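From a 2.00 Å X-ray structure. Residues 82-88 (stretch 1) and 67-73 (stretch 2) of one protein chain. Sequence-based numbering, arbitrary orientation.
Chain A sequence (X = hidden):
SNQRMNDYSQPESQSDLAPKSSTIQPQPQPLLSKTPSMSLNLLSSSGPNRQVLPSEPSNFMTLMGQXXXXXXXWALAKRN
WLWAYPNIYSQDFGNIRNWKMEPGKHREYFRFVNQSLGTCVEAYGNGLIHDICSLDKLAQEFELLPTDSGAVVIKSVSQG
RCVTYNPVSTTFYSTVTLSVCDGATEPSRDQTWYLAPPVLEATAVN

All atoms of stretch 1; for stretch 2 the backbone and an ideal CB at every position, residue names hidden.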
# COMPACT_ATOMS: atom_id res chain seq x y z
N LEU A 82 -18.11 -9.23 19.01
CA LEU A 82 -16.84 -9.55 18.38
C LEU A 82 -15.82 -9.44 19.51
O LEU A 82 -16.03 -8.69 20.46
CB LEU A 82 -16.51 -8.52 17.30
CG LEU A 82 -16.74 -8.87 15.83
CD1 LEU A 82 -18.01 -9.68 15.63
CD2 LEU A 82 -16.74 -7.59 15.02
N TRP A 83 -14.72 -10.17 19.38
CA TRP A 83 -13.63 -10.16 20.34
C TRP A 83 -12.34 -10.12 19.53
O TRP A 83 -12.37 -10.01 18.31
CB TRP A 83 -13.66 -11.47 21.15
CG TRP A 83 -14.91 -11.62 21.97
CD1 TRP A 83 -16.12 -12.08 21.55
CD2 TRP A 83 -15.09 -11.19 23.32
NE1 TRP A 83 -17.05 -11.97 22.56
CE2 TRP A 83 -16.44 -11.42 23.66
CE3 TRP A 83 -14.23 -10.63 24.29
CZ2 TRP A 83 -16.96 -11.11 24.93
CZ3 TRP A 83 -14.75 -10.32 25.55
CH2 TRP A 83 -16.11 -10.56 25.85
N ALA A 84 -11.20 -10.20 20.21
CA ALA A 84 -9.93 -10.24 19.51
C ALA A 84 -9.06 -11.35 20.13
O ALA A 84 -8.71 -11.29 21.32
CB ALA A 84 -9.23 -8.91 19.59
N TYR A 85 -8.75 -12.36 19.32
CA TYR A 85 -7.93 -13.50 19.71
C TYR A 85 -6.74 -13.60 18.77
O TYR A 85 -6.89 -13.39 17.57
CB TYR A 85 -8.68 -14.83 19.53
CG TYR A 85 -9.72 -15.21 20.56
CD1 TYR A 85 -9.48 -16.26 21.45
CD2 TYR A 85 -10.97 -14.59 20.58
CE1 TYR A 85 -10.47 -16.70 22.33
CE2 TYR A 85 -11.96 -15.01 21.45
CZ TYR A 85 -11.71 -16.06 22.32
OH TYR A 85 -12.71 -16.49 23.15
N PRO A 86 -5.55 -13.89 19.31
CA PRO A 86 -4.42 -14.02 18.39
C PRO A 86 -4.60 -15.38 17.68
O PRO A 86 -5.28 -16.28 18.17
CB PRO A 86 -3.21 -14.02 19.32
CG PRO A 86 -3.75 -14.63 20.59
CD PRO A 86 -5.11 -13.96 20.72
N ASN A 87 -3.98 -15.52 16.52
CA ASN A 87 -4.06 -16.78 15.78
C ASN A 87 -3.65 -17.98 16.67
O ASN A 87 -4.30 -19.04 16.65
CB ASN A 87 -3.11 -16.76 14.58
CG ASN A 87 -2.93 -18.15 13.97
OD1 ASN A 87 -3.87 -18.69 13.38
ND2 ASN A 87 -1.74 -18.75 14.14
N ILE A 88 -2.60 -17.80 17.45
CA ILE A 88 -2.09 -18.91 18.25
C ILE A 88 -3.09 -19.46 19.25
O ILE A 88 -2.98 -20.61 19.64
CB ILE A 88 -0.75 -18.54 18.95
CG1 ILE A 88 -0.04 -19.80 19.45
CG2 ILE A 88 -1.00 -17.57 20.10
CD1 ILE A 88 0.46 -20.67 18.37
N UNK A 67 -1.01 -6.44 20.27
CA UNK A 67 -0.68 -7.65 21.03
C UNK A 67 -0.86 -8.89 20.14
O UNK A 67 -0.77 -10.03 20.61
CB UNK A 67 -1.55 -7.76 22.28
N UNK A 68 -1.11 -8.65 18.85
CA UNK A 68 -1.27 -9.73 17.88
C UNK A 68 -2.68 -10.31 17.79
O UNK A 68 -2.95 -11.17 16.94
CB UNK A 68 -0.29 -10.86 18.22
N UNK A 69 -3.58 -9.85 18.67
CA UNK A 69 -4.94 -10.36 18.69
C UNK A 69 -5.68 -9.84 17.46
O UNK A 69 -5.55 -8.67 17.09
CB UNK A 69 -5.66 -9.95 19.98
N UNK A 70 -6.46 -10.72 16.84
CA UNK A 70 -7.20 -10.41 15.62
C UNK A 70 -8.70 -10.20 15.88
O UNK A 70 -9.32 -11.00 16.58
CB UNK A 70 -7.00 -11.53 14.60
N UNK A 71 -9.28 -9.12 15.36
CA UNK A 71 -10.71 -8.88 15.54
C UNK A 71 -11.42 -10.09 14.93
O UNK A 71 -11.19 -10.44 13.77
CB UNK A 71 -11.16 -7.57 14.89
N UNK A 72 -12.29 -10.73 15.70
CA UNK A 72 -12.96 -11.91 15.18
C UNK A 72 -14.35 -12.19 15.75
O UNK A 72 -14.71 -11.74 16.84
CB UNK A 72 -12.07 -13.13 15.43
N UNK A 73 -15.12 -12.92 14.95
CA UNK A 73 -16.43 -13.39 15.37
C UNK A 73 -16.07 -14.48 16.38
O UNK A 73 -15.00 -15.09 16.28
CB UNK A 73 -17.30 -13.89 14.21

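Two antiparallel strands meet here, and the backbone sets the frame before any side chain is chosen. At position 70 the N donates to Tyr-85 O (2.8 Å) and the O accepts from Tyr-85 N (3.1 Å); at position 72 the N donates to Trp-83 O (2.7 Å) and the O accepts from Trp-83 N (3.0 Å). These bonds leave the side chains largely free, though they rule out proline at 70 and 72; the rest must be read from the backbone angles, the CB directions and the space around them.

Position 67 precedes the strand. Its CB points sideways, with nothing of stretch 1 within 5.5 Å, so stretch 1 leaves the choice wide open; a polar residue suited to a turn would do. It is Asn-67, whose OD1 accepts a hydrogen bond from the N of position 69 (3.0 Å), a bond that spans position 68 and braces the backbone just before the paired residues 70 to 72.

Position 68 has a positive phi, 85° with psi -5°. A CB here would be jammed against the carbonyl O of the preceding residue, while Pro-86 CB lies 4.4 Å from the ideal CB, a distance that forbids nothing by itself. The backbone therefore decides, and the residue is Gly-68. Its O receives a hydrogen bond from a water (2.7 Å from Gly-68 O to the water O), which in turn accepts from Asn-87 N (2.8 Å from the water O). The same carbonyl makes a CA-H...O contact with Pro-86 CA at 3.5 Å.

At position 69 the ideal CB lies 3.6 Å from Ala-84 O and 4.0 Å from both Tyr-85 N and Pro-86 N. Such close backbone favours a small side chain, though one that turned aside could also be accommodated. Ala-69 is found: its CB packs 3.7 Å from Ala-84 CB and 4.1 Å from Pro-86 CD.

Position 70 shares its face with Tyr-85, and its ideal CB is 3.5 Å from Tyr-85 O. Asn-87 lies farther along, so a medium or long apolar chain such as Leu, Ile or Met could reach it. Leu-70, with chi1 m and chi2 t, brings CD1 to 3.8 Å from Asn-87 N and 4.2 Å from Asn-87 CB.

Position 71 turns to the face of Ala-84; the ideal CB of 71 is 5.3 Å from Ala-84 CB, and no larger side chain stands on Ala-84. Leu-82 offers an apolar side chain nearby, inviting a branched or flexible aliphatic residue. Leu-71 answers with chi1 t and chi2 p, its CD2 4.0 Å from Leu-82 CD2.

Position 72 lies on the face with Trp-83 and Tyr-85, where a beta-branched residue, Val, Ile or Thr, would suit the extended backbone and the Tyr-85 ring. Thr-72 sets CG2 3.9 Å from Tyr-85 CD2, meeting the ring obliquely, while OG1 donates to the O of position 73 (2.8 Å).

Position 73 points away, though Leu-82 CD1 is 4.5 Å from its ideal CB; several aliphatics would serve. Val-73 places CG2 4.1 Å from Leu-82 CD1.

Stretch 2 67-73: NGALLTV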
# COMPACT_ATOMS: atom_id res chain seq x y z
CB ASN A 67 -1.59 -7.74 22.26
CG ASN A 67 -3.06 -7.87 21.90
OD1 ASN A 67 -3.44 -7.72 20.73
ND2 ASN A 67 -3.90 -8.12 22.90
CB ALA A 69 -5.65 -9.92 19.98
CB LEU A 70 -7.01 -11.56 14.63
CG LEU A 70 -5.58 -12.10 14.48
CD1 LEU A 70 -5.60 -13.47 13.74
CD2 LEU A 70 -4.73 -11.09 13.73
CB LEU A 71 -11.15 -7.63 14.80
CG LEU A 71 -12.65 -7.34 15.05
CD1 LEU A 71 -12.89 -6.92 16.53
CD2 LEU A 71 -13.12 -6.23 14.11
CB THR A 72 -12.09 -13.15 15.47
OG1 THR A 72 -12.71 -14.32 14.93
CG2 THR A 72 -11.92 -13.33 16.97
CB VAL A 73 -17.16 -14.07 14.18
CG1 VAL A 73 -18.28 -15.00 14.70
CG2 VAL A 73 -17.71 -13.01 13.23
O HOH W 1 -2.28 -13.47 15.59
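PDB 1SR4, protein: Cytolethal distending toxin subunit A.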